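Local structure of apical membrane antigen AMA1 (Toxoplasma gondii ME49, 4YIV) at residues G235-V240 with V324-A329; D248-T253 with F302-T307; D83-K88 with N95-G100; K182-K187 with W195-P200. The protein serves as a microneme surface antigen essential to host cell invasion, forming part of the moving junction between the parasite's apical tip and the host cell. All coordinates share one frame; numbering follows the deposited sequence.

Contact 1: residues G235-V240 with V324-A329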
loop_
_atom_site.group_PDB
_atom_site.type_symbol
_atom_site.label_atom_id
_atom_site.label_comp_id
_atom_site.label_asym_id
_atom_site.label_seq_id
_atom_site.Cartn_x
_atom_site.Cartn_y
_atom_site.Cartn_z
ATOM N N GLY A 235 -12.221 15.238 -3.705
ATOM C CA GLY A 235 -12.606 16.633 -3.515
ATOM C C GLY A 235 -11.608 17.521 -2.795
ATOM O O GLY A 235 -11.915 18.650 -2.398
ATOM N N TYR A 236 -10.386 17.031 -2.635
ATOM C CA TYR A 236 -9.351 17.801 -1.951
ATOM C C TYR A 236 -7.999 17.501 -2.599
ATOM O O TYR A 236 -7.790 16.372 -3.057
ATOM C CB TYR A 236 -9.290 17.459 -0.467
ATOM C CG TYR A 236 -10.491 17.900 0.360
ATOM C CD1 TYR A 236 -10.531 19.155 0.970
ATOM C CD2 TYR A 236 -11.562 17.045 0.558
ATOM C CE1 TYR A 236 -11.635 19.543 1.745
ATOM C CE2 TYR A 236 -12.655 17.423 1.326
ATOM C CZ TYR A 236 -12.689 18.669 1.912
ATOM O OH TYR A 236 -13.787 19.021 2.667
ATOM N N ARG A 237 -7.134 18.522 -2.652
ATOM C CA ARG A 237 -5.706 18.388 -2.997
ATOM C C ARG A 237 -4.864 18.360 -1.754
ATOM O O ARG A 237 -5.042 19.196 -0.857
ATOM C CB ARG A 237 -5.227 19.552 -3.852
ATOM C CG ARG A 237 -5.964 19.751 -5.120
ATOM C CD ARG A 237 -5.407 20.989 -5.842
ATOM N NE ARG A 237 -6.082 21.236 -7.111
ATOM C CZ ARG A 237 -5.654 22.088 -8.027
ATOM N NH1 ARG A 237 -6.342 22.233 -9.142
ATOM N NH2 ARG A 237 -4.524 22.760 -7.838
ATOM N N PHE A 238 -3.933 17.409 -1.692
ATOM C CA PHE A 238 -2.961 17.380 -0.629
ATOM C C PHE A 238 -2.164 18.683 -0.679
ATOM O O PHE A 238 -1.926 19.226 -1.758
ATOM C CB PHE A 238 -1.995 16.190 -0.778
ATOM C CG PHE A 238 -2.557 14.862 -0.384
ATOM C CD1 PHE A 238 -3.464 14.729 0.654
ATOM C CD2 PHE A 238 -2.131 13.715 -1.049
ATOM C CE1 PHE A 238 -3.934 13.482 1.022
ATOM C CE2 PHE A 238 -2.613 12.453 -0.686
ATOM C CZ PHE A 238 -3.500 12.335 0.344
ATOM N N GLY A 239 -1.749 19.160 0.483
ATOM C CA GLY A 239 -0.941 20.358 0.561
ATOM C C GLY A 239 -0.098 20.435 1.811
ATOM O O GLY A 239 -0.193 19.589 2.706
ATOM N N VAL A 240 0.732 21.477 1.869
ATOM C CA VAL A 240 1.599 21.731 3.013
ATOM C C VAL A 240 1.402 23.161 3.532
ATOM O O VAL A 240 1.304 24.110 2.753
ATOM C CB VAL A 240 3.083 21.534 2.660
ATOM C CG1 VAL A 240 3.319 20.099 2.181
ATOM C CG2 VAL A 240 3.491 22.513 1.586
ATOM N N VAL A 324 -6.463 21.394 0.313
ATOM C CA VAL A 324 -7.049 22.470 -0.456
ATOM C C VAL A 324 -8.265 21.897 -1.148
ATOM O O VAL A 324 -8.165 20.874 -1.820
ATOM C CB VAL A 324 -6.037 23.051 -1.476
ATOM C CG1 VAL A 324 -6.721 23.940 -2.536
ATOM C CG2 VAL A 324 -4.939 23.795 -0.738
ATOM N N SER A 325 -9.421 22.550 -0.980
ATOM C CA SER A 325 -10.661 22.106 -1.630
ATOM C C SER A 325 -10.593 22.219 -3.135
ATOM O O SER A 325 -10.128 23.220 -3.670
ATOM C CB SER A 325 -11.855 22.928 -1.119
ATOM O OG SER A 325 -11.739 23.128 0.268
ATOM N N ASP A 326 -11.103 21.206 -3.823
ATOM C CA ASP A 326 -11.159 21.210 -5.276
ATOM C C ASP A 326 -12.058 20.066 -5.685
ATOM O O ASP A 326 -11.668 18.911 -5.615
ATOM C CB ASP A 326 -9.767 21.053 -5.893
ATOM C CG ASP A 326 -9.799 20.944 -7.416
ATOM O OD1 ASP A 326 -10.904 21.035 -8.009
ATOM O OD2 ASP A 326 -8.721 20.755 -8.038
ATOM N N SER A 327 -13.270 20.386 -6.110
ATOM C CA SER A 327 -14.274 19.364 -6.337
ATOM C C SER A 327 -13.878 18.378 -7.445
ATOM O O SER A 327 -14.370 17.245 -7.484
ATOM C CB SER A 327 -15.624 20.043 -6.663
ATOM O OG SER A 327 -15.537 20.782 -7.882
ATOM N N ALA A 328 -12.969 18.794 -8.321
ATOM C CA ALA A 328 -12.561 17.989 -9.461
ATOM C C ALA A 328 -11.321 17.119 -9.145
ATOM O O ALA A 328 -10.938 16.279 -9.948
ATOM C CB ALA A 328 -12.270 18.877 -10.641
ATOM N N ALA A 329 -10.731 17.313 -7.969
ATOM C CA ALA A 329 -9.485 16.636 -7.604
ATOM C C ALA A 329 -9.745 15.342 -6.835
ATOM O O ALA A 329 -10.780 15.197 -6.197
ATOM C CB ALA A 329 -8.602 17.578 -6.765
#
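Arg237 meets Asp326 with the side edge of its guanidinium, and two nitrogens grip one carboxylate oxygen. NE lies 2.8 Å from Asp326 OD2 and takes its anti lone pair, while NH1, 3.0 Å from the same OD2, approaches from above the carboxylate plane. OD2 stays in the guanidinium plane, but the two flat groups are turned 51° apart. Extended from CG to NE, the arginine runs past Ala329, whose CB touches Arg237 CG at 3.8 Å. With CG anti to its backbone N (chi1 176°), Asp326 sets its carboxylate beside the guanidinium; its other oxygen, OD1, accepts from Ala328 N in an Asx turn at the head of the type I turn Asp326-Ala329. This corner follows strand 322-326, an outer strand of the three-stranded antiparallel sheet with 236-242 and 245-248 in the second PAN-like domain. Arg237 and Val324 form a hydrogen-bonded pair, with Arg237 N 2.7 Å from Val324 O and a second bond from Val324 N to Arg237 O. The next pair, Tyr236 and Ser325, is non-hydrogen-bonded and puts its side chains on the opposite face. There the tyrosine ring lies obliquely beside the serine, CE1 3.9 Å from Ser325 OG; Tyr236 OH goes on to Ile393 O, and Ser325 OG to Ser395 N. At the corner Gly235 N donates to Ala329 O at 2.9 Å, and Gly235 O accepts from Asp326 N.

Contact 2: residues D248-T253 with F302-T307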
loop_
_atom_site.group_PDB
_atom_site.type_symbol
_atom_site.label_atom_id
_atom_site.label_comp_id
_atom_site.label_asym_id
_atom_site.label_seq_id
_atom_site.Cartn_x
_atom_site.Cartn_y
_atom_site.Cartn_z
ATOM N N ASP A 248 -1.093 23.686 -2.059
ATOM C CA ASP A 248 -1.206 22.358 -2.626
ATOM C C ASP A 248 0.066 22.107 -3.417
ATOM O O ASP A 248 0.820 23.034 -3.687
ATOM C CB ASP A 248 -2.443 22.181 -3.496
ATOM C CG ASP A 248 -2.393 22.961 -4.806
ATOM O OD1 ASP A 248 -1.628 22.591 -5.729
ATOM O OD2 ASP A 248 -3.188 23.912 -4.949
ATOM N N TYR A 249 0.285 20.852 -3.802
ATOM C CA TYR A 249 1.565 20.470 -4.359
ATOM C C TYR A 249 1.951 21.239 -5.630
ATOM O O TYR A 249 3.139 21.374 -5.921
ATOM C CB TYR A 249 1.573 18.986 -4.663
ATOM C CG TYR A 249 1.523 18.048 -3.474
ATOM C CD1 TYR A 249 1.966 18.427 -2.213
ATOM C CD2 TYR A 249 1.063 16.743 -3.645
ATOM C CE1 TYR A 249 1.927 17.564 -1.168
ATOM C CE2 TYR A 249 1.035 15.870 -2.605
ATOM C CZ TYR A 249 1.448 16.272 -1.378
ATOM O OH TYR A 249 1.410 15.351 -0.365
ATOM N N THR A 250 0.983 21.724 -6.401
ATOM C CA THR A 250 1.330 22.373 -7.660
ATOM C C THR A 250 2.118 23.669 -7.418
ATOM O O THR A 250 2.690 24.221 -8.346
ATOM C CB THR A 250 0.102 22.697 -8.522
ATOM O OG1 THR A 250 -0.745 23.634 -7.839
ATOM C CG2 THR A 250 -0.652 21.433 -8.879
ATOM N N GLU A 251 2.147 24.135 -6.176
ATOM C CA GLU A 251 2.833 25.375 -5.827
ATOM C C GLU A 251 4.247 25.139 -5.320
ATOM O O GLU A 251 4.971 26.094 -5.066
ATOM C CB GLU A 251 2.052 26.147 -4.752
ATOM C CG GLU A 251 0.730 26.718 -5.236
ATOM C CD GLU A 251 0.245 27.872 -4.359
ATOM O OE1 GLU A 251 1.017 28.843 -4.159
ATOM O OE2 GLU A 251 -0.898 27.803 -3.862
ATOM N N LEU A 252 4.628 23.876 -5.139
ATOM C CA LEU A 252 5.933 23.562 -4.580
ATOM C C LEU A 252 6.899 23.281 -5.721
ATOM O O LEU A 252 6.513 22.751 -6.766
ATOM C CB LEU A 252 5.856 22.370 -3.611
ATOM C CG LEU A 252 4.809 22.455 -2.493
ATOM C CD1 LEU A 252 4.864 21.181 -1.659
ATOM C CD2 LEU A 252 4.991 23.698 -1.613
ATOM N N THR A 253 8.166 23.632 -5.529
ATOM C CA THR A 253 9.148 23.524 -6.613
ATOM C C THR A 253 9.538 22.088 -6.945
ATOM O O THR A 253 9.786 21.760 -8.105
ATOM C CB THR A 253 10.432 24.327 -6.272
ATOM O OG1 THR A 253 10.080 25.701 -6.082
ATOM C CG2 THR A 253 11.452 24.251 -7.408
ATOM N N PHE A 302 -2.070 13.908 -6.429
ATOM C CA PHE A 302 -3.466 14.092 -6.824
ATOM C C PHE A 302 -3.681 14.360 -8.279
ATOM O O PHE A 302 -2.855 14.938 -8.990
ATOM C CB PHE A 302 -4.139 15.218 -6.010
ATOM C CG PHE A 302 -3.431 16.560 -6.055
ATOM C CD1 PHE A 302 -3.675 17.478 -7.082
ATOM C CD2 PHE A 302 -2.535 16.914 -5.043
ATOM C CE1 PHE A 302 -3.036 18.736 -7.081
ATOM C CE2 PHE A 302 -1.913 18.164 -5.030
ATOM C CZ PHE A 302 -2.167 19.069 -6.051
ATOM N N TYR A 303 -4.834 13.874 -8.708
ATOM C CA TYR A 303 -5.384 14.202 -9.984
ATOM C C TYR A 303 -6.083 15.553 -9.889
ATOM O O TYR A 303 -6.724 15.854 -8.881
ATOM C CB TYR A 303 -6.350 13.124 -10.397
ATOM C CG TYR A 303 -7.063 13.463 -11.648
ATOM C CD1 TYR A 303 -8.241 14.193 -11.605
ATOM C CD2 TYR A 303 -6.571 13.066 -12.878
ATOM C CE1 TYR A 303 -8.905 14.518 -12.741
ATOM C CE2 TYR A 303 -7.234 13.401 -14.035
ATOM C CZ TYR A 303 -8.413 14.122 -13.946
ATOM O OH TYR A 303 -9.122 14.477 -15.063
ATOM N N TYR A 304 -5.933 16.375 -10.921
ATOM C CA TYR A 304 -6.653 17.638 -11.013
ATOM C C TYR A 304 -6.752 18.001 -12.483
ATOM O O TYR A 304 -6.173 17.333 -13.326
ATOM C CB TYR A 304 -5.966 18.751 -10.218
ATOM C CG TYR A 304 -4.622 19.198 -10.780
ATOM C CD1 TYR A 304 -3.492 18.402 -10.661
ATOM C CD2 TYR A 304 -4.497 20.412 -11.421
ATOM C CE1 TYR A 304 -2.276 18.804 -11.173
ATOM C CE2 TYR A 304 -3.291 20.835 -11.937
ATOM C CZ TYR A 304 -2.181 20.036 -11.813
ATOM O OH TYR A 304 -0.979 20.469 -12.327
ATOM N N VAL A 305 -7.503 19.059 -12.773
ATOM C CA VAL A 305 -7.719 19.499 -14.135
ATOM C C VAL A 305 -7.123 20.887 -14.262
ATOM O O VAL A 305 -7.433 21.787 -13.486
ATOM C CB VAL A 305 -9.203 19.510 -14.501
ATOM C CG1 VAL A 305 -9.394 20.049 -15.920
ATOM C CG2 VAL A 305 -9.762 18.102 -14.393
ATOM N N ASP A 306 -6.204 21.019 -15.206
ATOM C CA ASP A 306 -5.480 22.258 -15.412
ATOM C C ASP A 306 -6.444 23.288 -16.026
ATOM O O ASP A 306 -7.491 22.922 -16.563
ATOM C CB ASP A 306 -4.273 22.002 -16.322
ATOM C CG ASP A 306 -3.238 23.108 -16.264
ATOM O OD1 ASP A 306 -2.859 23.537 -15.144
ATOM O OD2 ASP A 306 -2.803 23.540 -17.359
ATOM N N THR A 307 -6.094 24.567 -15.935
ATOM C CA THR A 307 -6.944 25.643 -16.452
ATOM C C THR A 307 -7.307 25.407 -17.924
ATOM O O THR A 307 -8.364 25.830 -18.396
ATOM C CB THR A 307 -6.249 27.010 -16.302
ATOM O OG1 THR A 307 -5.067 27.030 -17.111
ATOM C CG2 THR A 307 -5.868 27.272 -14.837
#
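Phe302 pushes its ring tip against the turn formed by Asp248, Tyr249 and Thr250, an Asx turn opening a short 3-10 segment (249-251). The turn follows strand 245-248 and packs on strand 300-305 of the neighbouring five-stranded sheet. The tight part surrounds CE2 and CZ of the phenylalanine. CE2 sits 3.6 Å from Tyr249 CD2 and equally near Tyr249 CB. The two rings are near parallel, planes 20° apart, yet slid so far that they barely overlap: their centroids are 5.7 Å apart. Phe302 CG lies between its own backbone N and carbonyl carbon (chi1 55°), and the end of the ring comes nearer the turn than its base. Tyr249 also packs on Phe238 and Pro320, and Phe302 on Arg237 and Ala314. Thr250, partly exposed, marks the looser side: it meets Tyr304 tip to tip, its CG2 3.6 Å from Tyr304 CZ, and touches Phe302 more distantly. Its polar branch instead turns back to the turn, where Asp248 OD1 accepts from Thr250 N on the anti side at 2.8 Å and, at an unusually short 2.5 Å, from Thr250 OG1 on its syn lone pair. The same OD1 also faces the phenylalanine edge, 3.6 Å from Phe302 CZ and near the ring plane, with the carboxylate turned 84° to the ring.

Contact 3: residues D83-K88 with N95-G100; sequences DVPTEK and NPLPGG
Val84 turns CG1 anti to its own carbonyl carbon (chi1 -63°), and this methyl rests 3.4 Å from Gly100 O. Across from it, at Gly99 (phi 77°), a beta carbon would run into Asp83 O. That oxygen is the polar hub: Gly100 N donates to it at 2.9 Å in a nearly straight bond. A CA-H...O contact from Gly99 CA reaches the same oxygen at 3.4 Å, and Val84 CA makes a like contact with Gly100 O. The apolar part belongs to Pro85, whose ring crosses Pro98 obliquely, CB 3.8 Å from Pro98 CG. Pro85 CG and CD both sit against Pro98 O, CG at 3.4 Å, and CG also reaches the tip of Leu97 at its CD2, 4.1 Å away. The acidic end of Asp83 faces elsewhere: OD1 pairs with Asn102 and Arg112, and OD2 with a glycerol probably from the crystallisation liquor. The contact draws together the two ends of a short helical excursion in the first PAN-like domain. Thr86 opens helix 87-93 as its N-cap, and its backbone N bonds to Glu89 OE2, as in a capping box. The helix starts within 83-88, runs on toward 95-100 and packs on that second segment: Tyr90 touches Leu97 and Pro98, Ser93 touches Pro98, while Leu97 also meets Trp195 in the loop ahead of strand 198-201.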
loop_
_atom_site.group_PDB
_atom_site.type_symbol
_atom_site.label_atom_id
_atom_site.label_comp_id
_atom_site.label_asym_id
_atom_site.label_seq_id
_atom_site.Cartn_x
_atom_site.Cartn_y
_atom_site.Cartn_z
ATOM N N ASP A 83 0.809 -21.669 -5.754
ATOM C CA ASP A 83 1.796 -22.319 -4.904
ATOM C C ASP A 83 3.237 -22.217 -5.416
ATOM O O ASP A 83 3.475 -22.320 -6.636
ATOM C CB ASP A 83 1.465 -23.818 -4.776
ATOM C CG ASP A 83 0.422 -24.121 -3.705
ATOM O OD1 ASP A 83 -0.033 -23.203 -2.998
ATOM O OD2 ASP A 83 0.066 -25.306 -3.559
ATOM N N VAL A 84 4.198 -22.049 -4.503
ATOM C CA VAL A 84 5.594 -22.333 -4.836
ATOM C C VAL A 84 5.680 -23.770 -5.369
ATOM O O VAL A 84 4.961 -24.662 -4.914
ATOM C CB VAL A 84 6.559 -22.161 -3.638
ATOM C CG1 VAL A 84 6.532 -20.678 -3.189
ATOM C CG2 VAL A 84 6.190 -23.071 -2.487
ATOM N N PRO A 85 6.560 -23.992 -6.341
ATOM C CA PRO A 85 6.620 -25.296 -7.007
ATOM C C PRO A 85 7.282 -26.335 -6.158
ATOM O O PRO A 85 8.161 -26.027 -5.345
ATOM C CB PRO A 85 7.466 -25.011 -8.259
ATOM C CG PRO A 85 8.388 -23.929 -7.839
ATOM C CD PRO A 85 7.514 -23.035 -6.930
ATOM N N THR A 86 6.876 -27.578 -6.353
ATOM C CA THR A 86 7.561 -28.705 -5.720
ATOM C C THR A 86 8.783 -29.038 -6.558
ATOM O O THR A 86 8.862 -28.606 -7.702
ATOM C CB THR A 86 6.667 -29.937 -5.663
ATOM O OG1 THR A 86 6.418 -30.373 -7.011
ATOM C CG2 THR A 86 5.335 -29.611 -4.959
ATOM N N GLU A 87 9.701 -29.838 -6.025
ATOM C CA GLU A 87 10.853 -30.272 -6.813
ATOM C C GLU A 87 10.406 -30.965 -8.105
ATOM O O GLU A 87 10.952 -30.711 -9.184
ATOM C CB GLU A 87 11.751 -31.199 -6.001
ATOM C CG GLU A 87 12.974 -31.657 -6.770
ATOM C CD GLU A 87 13.694 -30.490 -7.451
ATOM O OE1 GLU A 87 13.743 -30.456 -8.716
ATOM O OE2 GLU A 87 14.192 -29.602 -6.708
ATOM N N LYS A 88 9.379 -31.799 -8.008
ATOM C CA LYS A 88 8.928 -32.556 -9.165
ATOM C C LYS A 88 8.320 -31.653 -10.234
ATOM O O LYS A 88 8.517 -31.874 -11.424
ATOM C CB LYS A 88 7.912 -33.628 -8.746
ATOM C CG LYS A 88 7.293 -34.362 -9.931
ATOM C CD LYS A 88 6.746 -35.732 -9.536
ATOM C CE LYS A 88 6.046 -36.402 -10.726
ATOM N NZ LYS A 88 5.373 -37.682 -10.354
ATOM N N ASN A 95 13.773 -24.730 -16.450
ATOM C CA ASN A 95 13.882 -23.325 -16.032
ATOM C C ASN A 95 12.936 -22.417 -16.824
ATOM O O ASN A 95 12.708 -22.656 -17.994
ATOM C CB ASN A 95 15.313 -22.812 -16.208
ATOM C CG ASN A 95 16.244 -23.319 -15.159
ATOM O OD1 ASN A 95 15.857 -23.557 -14.022
ATOM N ND2 ASN A 95 17.497 -23.493 -15.536
ATOM N N PRO A 96 12.402 -21.345 -16.202
ATOM C CA PRO A 96 12.534 -20.943 -14.801
ATOM C C PRO A 96 11.567 -21.722 -13.901
ATOM O O PRO A 96 10.737 -22.508 -14.381
ATOM C CB PRO A 96 12.172 -19.454 -14.846
ATOM C CG PRO A 96 11.093 -19.382 -15.859
ATOM C CD PRO A 96 11.522 -20.409 -16.933
ATOM N N LEU A 97 11.703 -21.517 -12.601
ATOM C CA LEU A 97 10.763 -22.064 -11.637
ATOM C C LEU A 97 9.351 -21.777 -12.096
ATOM O O LEU A 97 9.042 -20.655 -12.513
ATOM C CB LEU A 97 11.003 -21.459 -10.252
ATOM C CG LEU A 97 12.322 -21.852 -9.596
ATOM C CD1 LEU A 97 12.688 -20.821 -8.549
ATOM C CD2 LEU A 97 12.223 -23.243 -8.981
ATOM N N PRO A 98 8.484 -22.797 -12.075
ATOM C CA PRO A 98 7.086 -22.523 -12.364
ATOM C C PRO A 98 6.354 -22.082 -11.067
ATOM O O PRO A 98 6.997 -21.805 -10.046
ATOM C CB PRO A 98 6.573 -23.878 -12.882
ATOM C CG PRO A 98 7.386 -24.884 -12.083
ATOM C CD PRO A 98 8.731 -24.228 -11.800
ATOM N N GLY A 99 5.036 -22.012 -11.122
ATOM C CA GLY A 99 4.239 -21.745 -9.925
ATOM C C GLY A 99 4.281 -20.273 -9.520
ATOM O O GLY A 99 4.529 -19.381 -10.351
ATOM N N GLY A 100 4.028 -20.006 -8.237
ATOM C CA GLY A 100 4.018 -18.638 -7.744
ATOM C C GLY A 100 4.690 -18.521 -6.398
ATOM O O GLY A 100 5.710 -19.186 -6.122
#

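Contact 4: residues K182-K187 with W195-P200; sequences KYCSVK and WYCFKP
Cys184 and Cys197 are joined by a disulfide that closes a small loop just before strand 198-201. The covalent link has SG to SG at 2.0 Å and a torsion about the S-S bond of 94°, close to the relaxed right angle. The sulfurs come together from different rotamers: Cys184 SG lies between its backbone N and carbonyl carbon (chi1 61°), whereas Cys197 SG is anti to its carbonyl carbon. Backbone hydrogen bonds form a single beta bridge beside it, in which Ser185 bonds to both neighbours of Tyr196. Ser185 N donates to Trp195 O at 2.9 Å, and Ser185 O accepts from Cys197 N at the same length. CA-H...O contacts reinforce both acceptors, Cys184 CA lying 3.2 Å from Trp195 O and Tyr196 CA approaching Ser185 O. A water extends the polar link past the bridge, donating to Tyr183 O and accepting from Trp195 N. Apolar contacts are few: Val186 CG2 touches Cys197 SG at 3.9 Å, and the CB atoms of Cys184 and Trp195 meet more loosely. The large aromatic groups lead away from the loop, Tyr196 onto Leu68, Gln70 and Phe101, and Trp195 onto Met175. Along their own segment these two rings still touch, Trp195 CE3 standing 4.0 Å above the plane of the Tyr196 ring and offset toward its rim.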
loop_
_atom_site.group_PDB
_atom_site.type_symbol
_atom_site.label_atom_id
_atom_site.label_comp_id
_atom_site.label_asym_id
_atom_site.label_seq_id
_atom_site.Cartn_x
_atom_site.Cartn_y
_atom_site.Cartn_z
ATOM N N LYS A 182 21.422 -10.796 -15.784
ATOM C CA LYS A 182 22.371 -11.494 -14.919
ATOM C C LYS A 182 21.657 -12.293 -13.805
ATOM O O LYS A 182 22.206 -13.247 -13.255
ATOM C CB LYS A 182 23.333 -10.464 -14.341
ATOM C CG LYS A 182 24.339 -10.989 -13.378
ATOM C CD LYS A 182 25.502 -10.016 -13.283
ATOM C CE LYS A 182 26.318 -10.288 -12.055
ATOM N NZ LYS A 182 26.702 -11.745 -11.958
ATOM N N TYR A 183 20.412 -11.925 -13.511
ATOM C CA TYR A 183 19.726 -12.383 -12.282
ATOM C C TYR A 183 18.467 -13.171 -12.546
ATOM O O TYR A 183 18.080 -14.003 -11.735
ATOM C CB TYR A 183 19.369 -11.195 -11.392
ATOM C CG TYR A 183 20.567 -10.387 -11.026
ATOM C CD1 TYR A 183 21.576 -10.931 -10.234
ATOM C CD2 TYR A 183 20.715 -9.096 -11.488
ATOM C CE1 TYR A 183 22.703 -10.195 -9.905
ATOM C CE2 TYR A 183 21.842 -8.347 -11.170
ATOM C CZ TYR A 183 22.832 -8.898 -10.374
ATOM O OH TYR A 183 23.958 -8.155 -10.062
ATOM N N CYS A 184 17.789 -12.892 -13.659
ATOM C CA CYS A 184 16.525 -13.522 -13.894
ATOM C C CYS A 184 16.125 -13.438 -15.346
ATOM O O CYS A 184 16.671 -12.634 -16.101
ATOM C CB CYS A 184 15.442 -12.880 -13.004
ATOM S SG CYS A 184 15.171 -11.120 -13.305
ATOM N N SER A 185 15.158 -14.272 -15.721
ATOM C CA SER A 185 14.719 -14.388 -17.108
ATOM C C SER A 185 13.366 -13.779 -17.392
ATOM O O SER A 185 12.455 -13.773 -16.549
ATOM C CB SER A 185 14.676 -15.859 -17.542
ATOM O OG SER A 185 13.812 -16.633 -16.727
ATOM N N VAL A 186 13.240 -13.264 -18.609
ATOM C CA VAL A 186 11.956 -12.784 -19.118
ATOM C C VAL A 186 11.457 -13.659 -20.225
ATOM O O VAL A 186 12.144 -13.798 -21.241
ATOM C CB VAL A 186 12.071 -11.344 -19.646
ATOM C CG1 VAL A 186 10.753 -10.908 -20.308
ATOM C CG2 VAL A 186 12.435 -10.436 -18.522
ATOM N N LYS A 187 10.261 -14.217 -20.021
ATOM C CA LYS A 187 9.648 -15.255 -20.877
ATOM C C LYS A 187 10.638 -16.341 -21.298
ATOM O O LYS A 187 10.698 -16.742 -22.459
ATOM C CB LYS A 187 8.995 -14.612 -22.103
ATOM C CG LYS A 187 8.142 -13.438 -21.722
ATOM C CD LYS A 187 6.774 -13.451 -22.371
ATOM C CE LYS A 187 5.826 -12.452 -21.664
ATOM N NZ LYS A 187 5.375 -12.935 -20.280
ATOM N N TRP A 195 15.393 -18.221 -11.732
ATOM C CA TRP A 195 14.311 -17.278 -11.490
ATOM C C TRP A 195 13.871 -16.537 -12.747
ATOM O O TRP A 195 14.681 -16.071 -13.555
ATOM C CB TRP A 195 14.719 -16.260 -10.428
ATOM C CG TRP A 195 14.639 -16.828 -9.044
ATOM C CD1 TRP A 195 15.664 -17.314 -8.277
ATOM C CD2 TRP A 195 13.449 -16.980 -8.279
ATOM N NE1 TRP A 195 15.173 -17.768 -7.072
ATOM C CE2 TRP A 195 13.813 -17.578 -7.054
ATOM C CE3 TRP A 195 12.100 -16.677 -8.515
ATOM C CZ2 TRP A 195 12.879 -17.874 -6.070
ATOM C CZ3 TRP A 195 11.167 -16.985 -7.528
ATOM C CH2 TRP A 195 11.566 -17.566 -6.323
ATOM N N TYR A 196 12.560 -16.418 -12.849
ATOM C CA TYR A 196 11.891 -15.450 -13.704
ATOM C C TYR A 196 11.946 -14.080 -13.028
ATOM O O TYR A 196 12.075 -13.965 -11.804
ATOM C CB TYR A 196 10.441 -15.871 -13.970
ATOM C CG TYR A 196 9.707 -16.223 -12.677
ATOM C CD1 TYR A 196 9.170 -15.226 -11.858
ATOM C CD2 TYR A 196 9.621 -17.541 -12.249
ATOM C CE1 TYR A 196 8.535 -15.551 -10.658
ATOM C CE2 TYR A 196 8.977 -17.891 -11.050
ATOM C CZ TYR A 196 8.443 -16.889 -10.249
ATOM O OH TYR A 196 7.830 -17.261 -9.053
ATOM N N CYS A 197 11.847 -13.045 -13.847
ATOM C CA CYS A 197 11.817 -11.685 -13.377
ATOM C C CYS A 197 10.398 -11.384 -12.897
ATOM O O CYS A 197 9.432 -12.024 -13.321
ATOM C CB CYS A 197 12.230 -10.716 -14.486
ATOM S SG CYS A 197 14.017 -10.862 -14.971
ATOM N N PHE A 198 10.290 -10.402 -12.020
ATOM C CA PHE A 198 8.986 -10.005 -11.495
ATOM C C PHE A 198 9.125 -8.633 -10.886
ATOM O O PHE A 198 10.217 -8.215 -10.550
ATOM C CB PHE A 198 8.463 -11.017 -10.467
ATOM C CG PHE A 198 9.456 -11.373 -9.386
ATOM C CD1 PHE A 198 9.516 -10.653 -8.207
ATOM C CD2 PHE A 198 10.302 -12.481 -9.536
ATOM C CE1 PHE A 198 10.438 -10.983 -7.214
ATOM C CE2 PHE A 198 11.207 -12.835 -8.536
ATOM C CZ PHE A 198 11.279 -12.081 -7.372
ATOM N N LYS A 199 8.012 -7.927 -10.755
ATOM C CA LYS A 199 8.027 -6.598 -10.161
ATOM C C LYS A 199 6.626 -6.278 -9.620
ATOM O O LYS A 199 5.621 -6.861 -10.086
ATOM C CB LYS A 199 8.436 -5.536 -11.183
ATOM C CG LYS A 199 7.421 -5.334 -12.288
ATOM C CD LYS A 199 7.879 -4.279 -13.300
ATOM C CE LYS A 199 6.913 -4.236 -14.496
ATOM N NZ LYS A 199 7.487 -3.453 -15.639
ATOM N N PRO A 200 6.560 -5.343 -8.666
ATOM C CA PRO A 200 5.263 -4.922 -8.121
ATOM C C PRO A 200 4.495 -4.105 -9.126
ATOM O O PRO A 200 5.106 -3.374 -9.905
ATOM C CB PRO A 200 5.643 -4.067 -6.905
ATOM C CG PRO A 200 7.134 -4.379 -6.637
ATOM C CD PRO A 200 7.681 -4.652 -7.999
HETATM O O HOH W 1 18.003 -16.955 -11.462
#

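Overall arrangement
The four contacts fall into two pairs in two separate domains. Contacts 1 and 2, their centres about 9 Å apart, share one domain and touch: the face of the three-stranded sheet that bears Arg237 and Val324 meets the aromatic side chains of strand 300-305, with Arg237 NH2 weakly paired to Asp248. Contact 2, nested inside the loop closed by contact 1, is the buried one, held by side-chain packing; contact 1 is partly buried and relies on strand pairing and a salt bridge. Contacts 3 and 4 lie in the other domain, centres about 14 Å apart, where Pro96 and Leu97 pack on Tyr196. Both tie short, partly buried loops, contact 3 by proline packing and one backbone bond, contact 4 covalently.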